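Local structure of dITP/XTP pyrophosphatase (Coxiella burnetii, 3TQU) at residues E51-K56 against H122-L127; A70-L75 against P84-S89; K104-L109 against S115-S120; F163-H168 against A173-Q178. The protein probably hydrolyses non-canonical purine nucleoside triphosphates such as XTP, dITP and ITP to their monophosphates and diphosphate, cleansing the nucleotide pool. All blocks are in the same frame, centred on the assembly; numbering follows the deposited sequence.

Interaction 1: E51-K56 against H122-L127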
loop_
_atom_site.group_PDB
_atom_site.type_symbol
_atom_site.label_atom_id
_atom_site.label_comp_id
_atom_site.label_asym_id
_atom_site.label_seq_id
_atom_site.Cartn_x
_atom_site.Cartn_y
_atom_site.Cartn_z
ATOM N N GLU A 51 0.742 0.033 7.010
ATOM C CA GLU A 51 -0.094 0.671 8.025
ATOM C C GLU A 51 0.686 1.668 8.885
ATOM O O GLU A 51 0.189 2.749 9.208
ATOM C CB GLU A 51 -0.775 -0.378 8.910
ATOM C CG GLU A 51 -1.975 -1.042 8.244
ATOM C CD GLU A 51 -2.502 -2.222 9.030
ATOM O OE1 GLU A 51 -1.718 -3.156 9.285
ATOM O OE2 GLU A 51 -3.696 -2.216 9.397
ATOM N N ASN A 52 1.902 1.301 9.263
ATOM C CA ASN A 52 2.731 2.184 10.073
ATOM C C ASN A 52 3.215 3.389 9.273
ATOM O O ASN A 52 3.247 4.514 9.779
ATOM C CB ASN A 52 3.906 1.415 10.680
ATOM C CG ASN A 52 3.474 0.489 11.803
ATOM O OD1 ASN A 52 2.552 0.801 12.558
ATOM N ND2 ASN A 52 4.138 -0.657 11.916
ATOM N N ALA A 53 3.574 3.149 8.016
ATOM C CA ALA A 53 3.995 4.222 7.126
ATOM C C ALA A 53 2.891 5.263 7.000
ATOM O O ALA A 53 3.147 6.467 7.060
ATOM C CB ALA A 53 4.367 3.665 5.752
ATOM N N ILE A 54 1.655 4.798 6.838
ATOM C CA ILE A 54 0.518 5.709 6.730
ATOM C C ILE A 54 0.259 6.438 8.043
ATOM O O ILE A 54 0.037 7.651 8.054
ATOM C CB ILE A 54 -0.756 4.974 6.272
ATOM C CG1 ILE A 54 -0.626 4.592 4.796
ATOM C CG2 ILE A 54 -1.973 5.849 6.475
ATOM C CD1 ILE A 54 -1.668 3.613 4.321
ATOM N N ILE A 55 0.292 5.696 9.145
ATOM C CA ILE A 55 0.063 6.275 10.463
ATOM C C ILE A 55 0.989 7.463 10.701
ATOM O O ILE A 55 0.562 8.506 11.189
ATOM C CB ILE A 55 0.260 5.234 11.585
ATOM C CG1 ILE A 55 -0.926 4.263 11.627
ATOM C CG2 ILE A 55 0.427 5.923 12.933
ATOM C CD1 ILE A 55 -0.771 3.145 12.647
ATOM N N LYS A 56 2.254 7.302 10.333
ATOM C CA LYS A 56 3.261 8.319 10.608
ATOM C C LYS A 56 3.179 9.493 9.631
ATOM O O LYS A 56 3.368 10.645 10.019
ATOM C CB LYS A 56 4.659 7.696 10.617
ATOM C CG LYS A 56 4.830 6.624 11.692
ATOM C CD LYS A 56 6.271 6.159 11.813
ATOM C CE LYS A 56 6.758 5.497 10.533
ATOM N NZ LYS A 56 8.130 4.929 10.707
ATOM N N HIS A 122 12.057 -5.322 3.764
ATOM C CA HIS A 122 10.981 -4.557 3.148
ATOM C C HIS A 122 11.082 -3.091 3.525
ATOM O O HIS A 122 11.372 -2.757 4.676
ATOM C CB HIS A 122 9.615 -5.085 3.590
ATOM C CG HIS A 122 9.339 -6.487 3.157
ATOM N ND1 HIS A 122 8.560 -6.787 2.059
ATOM C CD2 HIS A 122 9.740 -7.674 3.670
ATOM C CE1 HIS A 122 8.491 -8.099 1.917
ATOM N NE2 HIS A 122 9.198 -8.660 2.882
ATOM N N CYS A 123 10.834 -2.218 2.554
ATOM C CA CYS A 123 10.690 -0.797 2.828
ATOM C C CYS A 123 9.423 -0.283 2.165
ATOM O O CYS A 123 9.274 -0.367 0.944
ATOM C CB CYS A 123 11.890 -0.007 2.313
ATOM S SG CYS A 123 11.689 1.785 2.495
ATOM N N VAL A 124 8.510 0.246 2.970
ATOM C CA VAL A 124 7.271 0.792 2.439
ATOM C C VAL A 124 7.222 2.279 2.733
ATOM O O VAL A 124 7.282 2.694 3.890
ATOM C CB VAL A 124 6.031 0.109 3.048
ATOM C CG1 VAL A 124 4.747 0.695 2.442
ATOM C CG2 VAL A 124 6.089 -1.395 2.829
ATOM N N ILE A 125 7.127 3.069 1.671
ATOM C CA ILE A 125 7.045 4.516 1.773
ATOM C C ILE A 125 5.619 4.950 1.482
ATOM O O ILE A 125 4.995 4.470 0.532
ATOM C CB ILE A 125 8.003 5.190 0.764
ATOM C CG1 ILE A 125 9.452 4.842 1.106
ATOM C CG2 ILE A 125 7.800 6.703 0.741
ATOM C CD1 ILE A 125 10.469 5.370 0.110
ATOM N N ALA A 126 5.095 5.842 2.312
ATOM C CA ALA A 126 3.786 6.425 2.063
ATOM C C ALA A 126 3.918 7.934 1.943
ATOM O O ALA A 126 4.530 8.580 2.791
ATOM C CB ALA A 126 2.809 6.056 3.173
ATOM N N LEU A 127 3.356 8.485 0.873
ATOM C CA LEU A 127 3.314 9.929 0.680
ATOM C C LEU A 127 1.865 10.402 0.666
ATOM O O LEU A 127 1.081 9.993 -0.193
ATOM C CB LEU A 127 4.003 10.308 -0.633
ATOM C CG LEU A 127 3.936 11.782 -1.032
ATOM C CD1 LEU A 127 4.446 12.659 0.100
ATOM C CD2 LEU A 127 4.715 12.036 -2.319
#
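Ala-53 and Ala-126 meet methyl to methyl, with their CB atoms 3.8 Å apart. This is the tight centre of the contact. The CA atoms of the same two residues are only 5.5 Å apart, because neither side chain extends past CB. The methyl of Ala-53 also rests on the strand backbone, with its CB 3.6 Å from Val-124 O. Val-124 pairs through its backbone with Asp-72 on the next strand. Ile-54 flanks the centre. Its chi1 of -72° turns CG1 beside the backbone N, and this rotation puts CG1 by the methyl of Ala-126, 4.1 Å from its CB. Here helix 49-64 lies on one face of the central mixed sheet of the Ham1 fold, against strand 118-128. The short axes approach to 7.3 Å and run 33° from parallel. Small residues on both elements permit this close seat. Val-124 marks the looser end, where its CG1 stays 4.5 Å from the CB of Ala-53. No hydrogen bond spans the two segments. The side chains that meet are apolar, and the contact is buried. Other side chains of the helix point to the metal site or to the second subunit. Lys-56 NZ bonds to Glu-44, a calcium ligand, and to the backbone of Asp-71. Asn-52 OD1 takes the N-H of Gly-46. Glu-51, partly exposed, forms a salt bridge with Arg-58 of the second subunit, and Ile-54 packs on Val-50 of that subunit.

Interaction 2: A70-L75 against P84-S89. With CA (calcium ion), chain E.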
loop_
_atom_site.group_PDB
_atom_site.type_symbol
_atom_site.label_atom_id
_atom_site.label_comp_id
_atom_site.label_asym_id
_atom_site.label_seq_id
_atom_site.Cartn_x
_atom_site.Cartn_y
_atom_site.Cartn_z
ATOM N N ALA A 70 6.414 9.227 4.929
ATOM C CA ALA A 70 6.960 8.376 5.973
ATOM C C ALA A 70 7.252 6.990 5.420
ATOM O O ALA A 70 6.743 6.616 4.364
ATOM C CB ALA A 70 5.997 8.287 7.146
ATOM N N ASP A 71 8.080 6.232 6.128
ATOM C CA ASP A 71 8.334 4.856 5.734
ATOM C C ASP A 71 8.324 3.949 6.950
ATOM O O ASP A 71 8.519 4.404 8.078
ATOM C CB ASP A 71 9.681 4.727 5.016
ATOM C CG ASP A 71 10.831 4.457 5.974
ATOM O OD1 ASP A 71 11.560 5.409 6.320
ATOM O OD2 ASP A 71 11.005 3.289 6.382
ATOM N N ASP A 72 8.082 2.667 6.713
ATOM C CA ASP A 72 8.339 1.655 7.724
ATOM C C ASP A 72 9.071 0.495 7.062
ATOM O O ASP A 72 8.849 0.195 5.884
ATOM C CB ASP A 72 7.051 1.184 8.400
ATOM C CG ASP A 72 7.324 0.306 9.602
ATOM O OD1 ASP A 72 8.447 0.393 10.132
ATOM O OD2 ASP A 72 6.437 -0.467 10.019
ATOM N N SER A 73 9.955 -0.151 7.813
ATOM C CA SER A 73 10.800 -1.188 7.245
ATOM C C SER A 73 11.021 -2.322 8.230
ATOM O O SER A 73 10.798 -2.171 9.431
ATOM C CB SER A 73 12.149 -0.597 6.847
ATOM O OG SER A 73 12.816 -0.078 7.987
ATOM N N GLY A 74 11.478 -3.459 7.723
ATOM C CA GLY A 74 11.755 -4.580 8.593
ATOM C C GLY A 74 12.278 -5.793 7.861
ATOM O O GLY A 74 12.367 -5.814 6.632
ATOM N N LEU A 75 12.634 -6.804 8.643
ATOM C CA LEU A 75 13.130 -8.067 8.128
ATOM C C LEU A 75 12.032 -9.104 8.309
ATOM O O LEU A 75 11.440 -9.190 9.384
ATOM C CB LEU A 75 14.367 -8.482 8.922
ATOM C CG LEU A 75 15.050 -9.790 8.543
ATOM C CD1 LEU A 75 15.513 -9.755 7.092
ATOM C CD2 LEU A 75 16.219 -10.057 9.485
ATOM N N PRO A 84 10.882 -11.110 12.183
ATOM C CA PRO A 84 10.295 -10.231 13.204
ATOM C C PRO A 84 9.288 -9.232 12.637
ATOM O O PRO A 84 8.519 -8.657 13.405
ATOM C CB PRO A 84 11.514 -9.498 13.773
ATOM C CG PRO A 84 12.500 -9.494 12.662
ATOM C CD PRO A 84 12.303 -10.799 11.943
ATOM N N GLY A 85 9.296 -9.029 11.323
ATOM C CA GLY A 85 8.337 -8.148 10.675
ATOM C C GLY A 85 8.272 -6.754 11.275
ATOM O O GLY A 85 9.286 -6.061 11.361
ATOM N N VAL A 86 7.078 -6.335 11.687
ATOM C CA VAL A 86 6.910 -5.007 12.270
ATOM C C VAL A 86 7.507 -4.935 13.674
ATOM O O VAL A 86 7.599 -3.862 14.266
ATOM C CB VAL A 86 5.428 -4.558 12.290
ATOM C CG1 VAL A 86 4.920 -4.356 10.868
ATOM C CG2 VAL A 86 4.562 -5.557 13.040
ATOM N N PHE A 87 7.914 -6.088 14.197
ATOM C CA PHE A 87 8.582 -6.155 15.491
ATOM C C PHE A 87 10.092 -6.267 15.306
ATOM O O PHE A 87 10.806 -6.660 16.226
ATOM C CB PHE A 87 8.067 -7.344 16.305
ATOM C CG PHE A 87 6.579 -7.341 16.499
ATOM C CD1 PHE A 87 6.009 -6.689 17.579
ATOM C CD2 PHE A 87 5.749 -7.982 15.594
ATOM C CE1 PHE A 87 4.635 -6.681 17.757
ATOM C CE2 PHE A 87 4.376 -7.978 15.766
ATOM C CZ PHE A 87 3.820 -7.327 16.849
ATOM N N SER A 88 10.571 -5.926 14.112
ATOM C CA SER A 88 12.000 -6.000 13.802
ATOM C C SER A 88 12.847 -5.278 14.848
ATOM O O SER A 88 13.884 -5.785 15.276
ATOM C CB SER A 88 12.295 -5.427 12.410
ATOM O OG SER A 88 11.945 -6.340 11.375
ATOM N N SER A 89 12.403 -4.095 15.256
ATOM C CA SER A 89 13.156 -3.294 16.216
ATOM C C SER A 89 12.921 -3.738 17.661
ATOM O O SER A 89 13.740 -3.467 18.540
ATOM C CB SER A 89 12.809 -1.811 16.060
ATOM O OG SER A 89 11.431 -1.583 16.305
HETATM CA CA CA E . 9.238 0.974 12.498
HETATM O O HOH W 1 7.618 -1.111 12.406
HETATM O O HOH W 2 11.188 -0.248 11.282
HETATM O O HOH W 3 10.638 0.008 14.493
HETATM O O HOH W 4 10.334 2.881 11.294
HETATM O O HOH W 5 10.804 2.587 13.911
#
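Ser-88 OG is gripped by a bond from each segment. It accepts the backbone N-H of Leu-75 in a nearly straight bond (N to OG 2.9 Å, 165°). It also donates to Gly-85 O at 2.7 Å, in the carbonyl plane and on a lone pair. Gly-85 O takes the N-H of Ser-88 as well, so two bonds hold this carbonyl. With OG turned beside its own backbone N (chi1 -77°), Ser-88 reaches both partners. Its OG lies 3.3 Å from Gly-74 CA, close against a residue that has no side chain. A second bond runs the other way, from Gly-85 N to Leu-75 O (2.9 Å). Pro-84, which follows a cis peptide bond, sets its CD 3.1 Å from that same Leu-75 O. These bonds pin the loop after strand 68-77 back onto its strand, at the metal site of the Ham1 fold. Asp-72, the predicted proton acceptor, binds calcium through OD1 (2.6 Å). Five waters and Glu-44 also belong to this site. Asp-72 OD2 takes a hydrogen bond from Asn-52 ND2 and another from a calcium-bound water, which reaches Val-86 O only weakly. The CG1 of Val-86 approaches Asp-72 OD2 to 4.3 Å.

Interaction 3: K104-L109 against S115-S120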
loop_
_atom_site.group_PDB
_atom_site.type_symbol
_atom_site.label_atom_id
_atom_site.label_comp_id
_atom_site.label_asym_id
_atom_site.label_seq_id
_atom_site.Cartn_x
_atom_site.Cartn_y
_atom_site.Cartn_z
ATOM N N LYS A 104 19.021 -13.215 18.720
ATOM C CA LYS A 104 17.679 -13.754 18.901
ATOM C C LYS A 104 17.152 -14.360 17.601
ATOM O O LYS A 104 16.508 -15.409 17.610
ATOM C CB LYS A 104 16.723 -12.686 19.433
ATOM C CG LYS A 104 15.346 -13.230 19.790
ATOM C CD LYS A 104 14.750 -12.503 20.986
ATOM C CE LYS A 104 13.422 -13.120 21.403
ATOM N NZ LYS A 104 12.388 -13.018 20.334
ATOM N N VAL A 105 17.432 -13.701 16.482
ATOM C CA VAL A 105 17.051 -14.237 15.181
ATOM C C VAL A 105 17.759 -15.560 14.907
ATOM O O VAL A 105 17.142 -16.522 14.448
ATOM C CB VAL A 105 17.352 -13.242 14.048
ATOM C CG1 VAL A 105 17.406 -13.959 12.704
ATOM C CG2 VAL A 105 16.308 -12.137 14.034
ATOM N N LEU A 106 19.056 -15.606 15.200
ATOM C CA LEU A 106 19.838 -16.819 14.990
ATOM C C LEU A 106 19.329 -17.965 15.863
ATOM O O LEU A 106 19.236 -19.106 15.409
ATOM C CB LEU A 106 21.326 -16.564 15.249
ATOM C CG LEU A 106 22.045 -15.660 14.244
ATOM C CD1 LEU A 106 23.472 -15.357 14.695
ATOM C CD2 LEU A 106 22.041 -16.282 12.854
ATOM N N GLU A 107 18.994 -17.657 17.113
ATOM C CA GLU A 107 18.446 -18.658 18.027
ATOM C C GLU A 107 17.083 -19.151 17.553
ATOM O O GLU A 107 16.794 -20.349 17.602
ATOM C CB GLU A 107 18.322 -18.093 19.445
ATOM C CG GLU A 107 19.647 -17.811 20.131
ATOM C CD GLU A 107 19.470 -17.230 21.521
ATOM O OE1 GLU A 107 18.311 -16.997 21.928
ATOM O OE2 GLU A 107 20.490 -17.008 22.208
ATOM N N ALA A 108 16.247 -18.220 17.102
ATOM C CA ALA A 108 14.907 -18.542 16.627
ATOM C C ALA A 108 14.945 -19.506 15.446
ATOM O O ALA A 108 14.187 -20.474 15.401
ATOM C CB ALA A 108 14.155 -17.270 16.253
ATOM N N LEU A 109 15.825 -19.238 14.487
ATOM C CA LEU A 109 15.995 -20.133 13.348
ATOM C C LEU A 109 16.542 -21.482 13.803
ATOM O O LEU A 109 16.060 -22.535 13.384
ATOM C CB LEU A 109 16.911 -19.505 12.296
ATOM C CG LEU A 109 16.215 -18.580 11.298
ATOM C CD1 LEU A 109 17.223 -17.939 10.357
ATOM C CD2 LEU A 109 15.165 -19.354 10.515
ATOM N N SER A 115 15.110 -25.932 7.444
ATOM C CA SER A 115 16.160 -25.773 6.442
ATOM C C SER A 115 16.046 -24.473 5.646
ATOM O O SER A 115 17.025 -24.008 5.063
ATOM C CB SER A 115 16.167 -26.968 5.486
ATOM O OG SER A 115 14.914 -27.106 4.836
ATOM N N ASP A 116 14.850 -23.895 5.620
ATOM C CA ASP A 116 14.615 -22.671 4.862
ATOM C C ASP A 116 15.140 -21.446 5.605
ATOM O O ASP A 116 14.599 -21.059 6.638
ATOM C CB ASP A 116 13.124 -22.501 4.564
ATOM C CG ASP A 116 12.861 -21.434 3.523
ATOM O OD1 ASP A 116 13.814 -20.717 3.161
ATOM O OD2 ASP A 116 11.704 -21.310 3.069
ATOM N N ARG A 117 16.196 -20.840 5.069
ATOM C CA ARG A 117 16.783 -19.643 5.663
ATOM C C ARG A 117 16.332 -18.396 4.908
ATOM O O ARG A 117 16.879 -17.310 5.105
ATOM C CB ARG A 117 18.313 -19.725 5.634
ATOM C CG ARG A 117 18.898 -21.036 6.145
ATOM C CD ARG A 117 18.980 -21.079 7.663
ATOM N NE ARG A 117 19.909 -20.086 8.198
ATOM C CZ ARG A 117 20.221 -19.977 9.487
ATOM N NH1 ARG A 117 19.684 -20.806 10.372
ATOM N NH2 ARG A 117 21.071 -19.044 9.892
ATOM N N SER A 118 15.341 -18.555 4.036
ATOM C CA SER A 118 14.878 -17.454 3.195
ATOM C C SER A 118 14.393 -16.273 4.023
ATOM O O SER A 118 13.753 -16.455 5.059
ATOM C CB SER A 118 13.764 -17.921 2.255
ATOM O OG SER A 118 14.255 -18.880 1.335
ATOM N N ALA A 119 14.699 -15.067 3.553
ATOM C CA ALA A 119 14.304 -13.853 4.248
ATOM C C ALA A 119 14.239 -12.690 3.269
ATOM O O ALA A 119 14.769 -12.768 2.164
ATOM C CB ALA A 119 15.276 -13.546 5.379
ATOM N N SER A 120 13.579 -11.614 3.679
ATOM C CA SER A 120 13.471 -10.426 2.848
ATOM C C SER A 120 13.467 -9.177 3.712
ATOM O O SER A 120 12.908 -9.177 4.813
ATOM C CB SER A 120 12.191 -10.468 2.011
ATOM O OG SER A 120 12.117 -11.660 1.252
HETATM O O HOH W 6 20.650 -19.770 13.222
#
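Leu-109 packs against the guanidinium of Arg-117, with its CD1 over the centre of one face and 3.7 Å from the plane. The pair joins helix 98-112 to the loop just before strand 118-128, where the chain turns back into the central sheet of the Ham1 fold. The two side chains run obliquely to each other. Leu-109 touches at two points, because its CB also lies 3.6 Å from Arg-117 NH1. The Leu-106 side chain crosses that of Arg-117 at about a right angle, its CD2 reaching the guanidinium obliquely, 4.2 Å from NH2. The arginine chain folds at chi2 (-81°) and chi3 (-65°), which lays one face of the guanidinium on Leu-109 CD1. Its polar end is held from outside: NE bonds to Ile-147 O on the neighbouring strand, and NH2 bonds weakly to Ala-148 O. Leu-109 in turn packs on Ile-77 and Ile-147. In that loop, Asp-116 forms an Asx turn. Its OD1 receives the Ser-118 hydroxyl on its syn lone pair (OG at 2.6 Å), and Ser-118 N from above the carboxylate plane (2.8 Å). In the plane of the guanidinium, at its edge, a water accepts from Arg-117 NH1 (3.2 Å) and donates to Leu-106 O (2.7 Å).

Interaction 4: F163-H168 against A173-Q178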
loop_
_atom_site.group_PDB
_atom_site.type_symbol
_atom_site.label_atom_id
_atom_site.label_comp_id
_atom_site.label_asym_id
_atom_site.label_seq_id
_atom_site.Cartn_x
_atom_site.Cartn_y
_atom_site.Cartn_z
ATOM N N PHE A 163 22.308 -10.853 6.932
ATOM C CA PHE A 163 21.508 -10.884 5.718
ATOM C C PHE A 163 22.372 -11.186 4.498
ATOM O O PHE A 163 22.948 -10.284 3.892
ATOM C CB PHE A 163 20.744 -9.578 5.522
ATOM C CG PHE A 163 19.736 -9.637 4.413
ATOM C CD1 PHE A 163 18.499 -10.223 4.621
ATOM C CD2 PHE A 163 20.026 -9.121 3.163
ATOM C CE1 PHE A 163 17.566 -10.288 3.600
ATOM C CE2 PHE A 163 19.096 -9.178 2.141
ATOM C CZ PHE A 163 17.865 -9.762 2.362
ATOM N N TYR A 164 22.458 -12.467 4.155
ATOM C CA TYR A 164 23.252 -12.915 3.017
ATOM C C TYR A 164 22.571 -12.550 1.704
ATOM O O TYR A 164 21.390 -12.842 1.502
ATOM C CB TYR A 164 23.480 -14.426 3.098
ATOM C CG TYR A 164 24.308 -14.997 1.964
ATOM C CD1 TYR A 164 23.710 -15.712 0.933
ATOM C CD2 TYR A 164 25.686 -14.825 1.927
ATOM C CE1 TYR A 164 24.462 -16.241 -0.102
ATOM C CE2 TYR A 164 26.446 -15.348 0.895
ATOM C CZ TYR A 164 25.827 -16.053 -0.117
ATOM O OH TYR A 164 26.572 -16.578 -1.149
ATOM N N VAL A 165 23.321 -11.909 0.814
ATOM C CA VAL A 165 22.789 -11.474 -0.470
ATOM C C VAL A 165 23.323 -12.369 -1.580
ATOM O O VAL A 165 24.445 -12.179 -2.046
ATOM C CB VAL A 165 23.172 -10.014 -0.761
ATOM C CG1 VAL A 165 22.509 -9.532 -2.044
ATOM C CG2 VAL A 165 22.780 -9.128 0.413
ATOM N N PRO A 166 22.515 -13.354 -2.002
ATOM C CA PRO A 166 22.903 -14.384 -2.970
ATOM C C PRO A 166 23.550 -13.813 -4.227
ATOM O O PRO A 166 24.524 -14.381 -4.722
ATOM C CB PRO A 166 21.568 -15.051 -3.314
ATOM C CG PRO A 166 20.761 -14.899 -2.080
ATOM C CD PRO A 166 21.129 -13.540 -1.533
ATOM N N SER A 167 23.021 -12.702 -4.730
ATOM C CA SER A 167 23.520 -12.111 -5.969
ATOM C C SER A 167 24.969 -11.642 -5.849
ATOM O O SER A 167 25.701 -11.596 -6.840
ATOM C CB SER A 167 22.642 -10.932 -6.377
ATOM O OG SER A 167 22.698 -9.908 -5.400
ATOM N N HIS A 168 25.367 -11.280 -4.633
ATOM C CA HIS A 168 26.702 -10.750 -4.374
ATOM C C HIS A 168 27.582 -11.736 -3.616
ATOM O O HIS A 168 28.783 -11.509 -3.464
ATOM C CB HIS A 168 26.617 -9.432 -3.595
ATOM C CG HIS A 168 26.161 -8.272 -4.423
ATOM N ND1 HIS A 168 24.949 -8.256 -5.077
ATOM C CD2 HIS A 168 26.762 -7.095 -4.715
ATOM C CE1 HIS A 168 24.819 -7.116 -5.733
ATOM N NE2 HIS A 168 25.907 -6.395 -5.531
ATOM N N ALA A 173 26.207 -6.375 5.327
ATOM C CA ALA A 173 27.220 -5.650 6.086
ATOM C C ALA A 173 28.585 -5.721 5.406
ATOM O O ALA A 173 29.470 -4.914 5.696
ATOM C CB ALA A 173 27.304 -6.188 7.506
ATOM N N GLU A 174 28.753 -6.690 4.509
ATOM C CA GLU A 174 30.000 -6.835 3.761
ATOM C C GLU A 174 30.042 -5.929 2.540
ATOM O O GLU A 174 31.114 -5.618 2.025
ATOM C CB GLU A 174 30.213 -8.286 3.325
ATOM C CG GLU A 174 30.721 -9.196 4.425
ATOM C CD GLU A 174 31.025 -10.596 3.928
ATOM O OE1 GLU A 174 30.146 -11.210 3.289
ATOM O OE2 GLU A 174 32.149 -11.080 4.173
ATOM N N LEU A 175 28.874 -5.516 2.066
ATOM C CA LEU A 175 28.806 -4.633 0.910
ATOM C C LEU A 175 29.321 -3.235 1.247
ATOM O O LEU A 175 29.179 -2.767 2.378
ATOM C CB LEU A 175 27.365 -4.533 0.399
ATOM C CG LEU A 175 26.704 -5.813 -0.113
ATOM C CD1 LEU A 175 25.253 -5.545 -0.491
ATOM C CD2 LEU A 175 27.479 -6.382 -1.295
ATOM N N ASP A 176 29.926 -2.573 0.265
ATOM C CA ASP A 176 30.204 -1.150 0.391
ATOM C C ASP A 176 28.873 -0.423 0.550
ATOM O O ASP A 176 27.881 -0.805 -0.070
ATOM C CB ASP A 176 30.944 -0.621 -0.839
ATOM C CG ASP A 176 32.396 -1.056 -0.881
ATOM O OD1 ASP A 176 32.961 -1.351 0.193
ATOM O OD2 ASP A 176 32.975 -1.097 -1.989
ATOM N N PRO A 177 28.845 0.620 1.390
ATOM C CA PRO A 177 27.623 1.386 1.653
ATOM C C PRO A 177 26.887 1.794 0.379
ATOM O O PRO A 177 25.675 1.603 0.291
ATOM C CB PRO A 177 28.148 2.622 2.383
ATOM C CG PRO A 177 29.351 2.124 3.102
ATOM C CD PRO A 177 29.983 1.113 2.185
ATOM N N GLN A 178 27.609 2.339 -0.595
ATOM C CA GLN A 178 26.984 2.796 -1.833
ATOM C C GLN A 178 26.297 1.656 -2.575
ATOM O O GLN A 178 25.210 1.830 -3.128
ATOM C CB GLN A 178 28.012 3.465 -2.747
ATOM C CG GLN A 178 28.588 4.756 -2.201
ATOM C CD GLN A 178 29.540 5.418 -3.178
ATOM O OE1 GLN A 178 29.508 5.143 -4.378
ATOM N NE2 GLN A 178 30.396 6.294 -2.667
#
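The backbones of the two segments stay well apart, with His-168 and Leu-175 closest at 8.4 Å between CA atoms, and no hydrogen bond joins them. Side chains bridge the gap. The CD2 methyl of Leu-175 reaches the His-168 imidazole obliquely, 3.6 Å from the ring CD2. The same methyl lies 3.9 Å from His-168 CB, so it touches both the ring and its stem. The two side chains cross at about a right angle. The other branch, Leu-175 CD1, touches Val-165 CG2 at 4.4 Å, a looser contact. Leu-175 CG, turned beside the backbone N (chi1 -63°), thus divides its methyls between the end of strand 163-165 and the turn after it. The two segments flank the short edge strand 170-171 of the Ham1 sheet. Helix 177-183 follows and carries Lys-180, a predicted substrate-binding residue close to Leu-175. Trp-143 of the sheet packs on both Leu-175 and Val-165, and Ile-183 of the helix packs on both Leu-175 and His-168. Ring rotation of His-168 is fixed at both nitrogens. Ser-167 OG lies in the ring plane at the edge, hydrogen-bonded to ND1 (2.8 Å), and NE2 is bonded to Glu-179. The backbone turn here is closed by His-168 N bonding to Val-165 O (2.9 Å).

Following the chain from the N terminus, interaction 1 opens first on helix 49-64 and closes late, on strand 118-128. Interactions 2 and 3 lie within that long loop, one after the other. Interaction 2 returns the loop after strand 68-77 to its own strand. Interaction 3 closes the short turn from helix 98-112 into strand 118-128. Interaction 4 comes after all of these and crosses none. The neighbouring strands 68-77 and 118-128 link interactions 1 and 2, whose centres are about 10 Å apart. Leu-75 touches Ser-120 of interaction 3 and Phe-163 of interaction 4. Interactions 1 and 4 lie on opposite sides of the chain's centre.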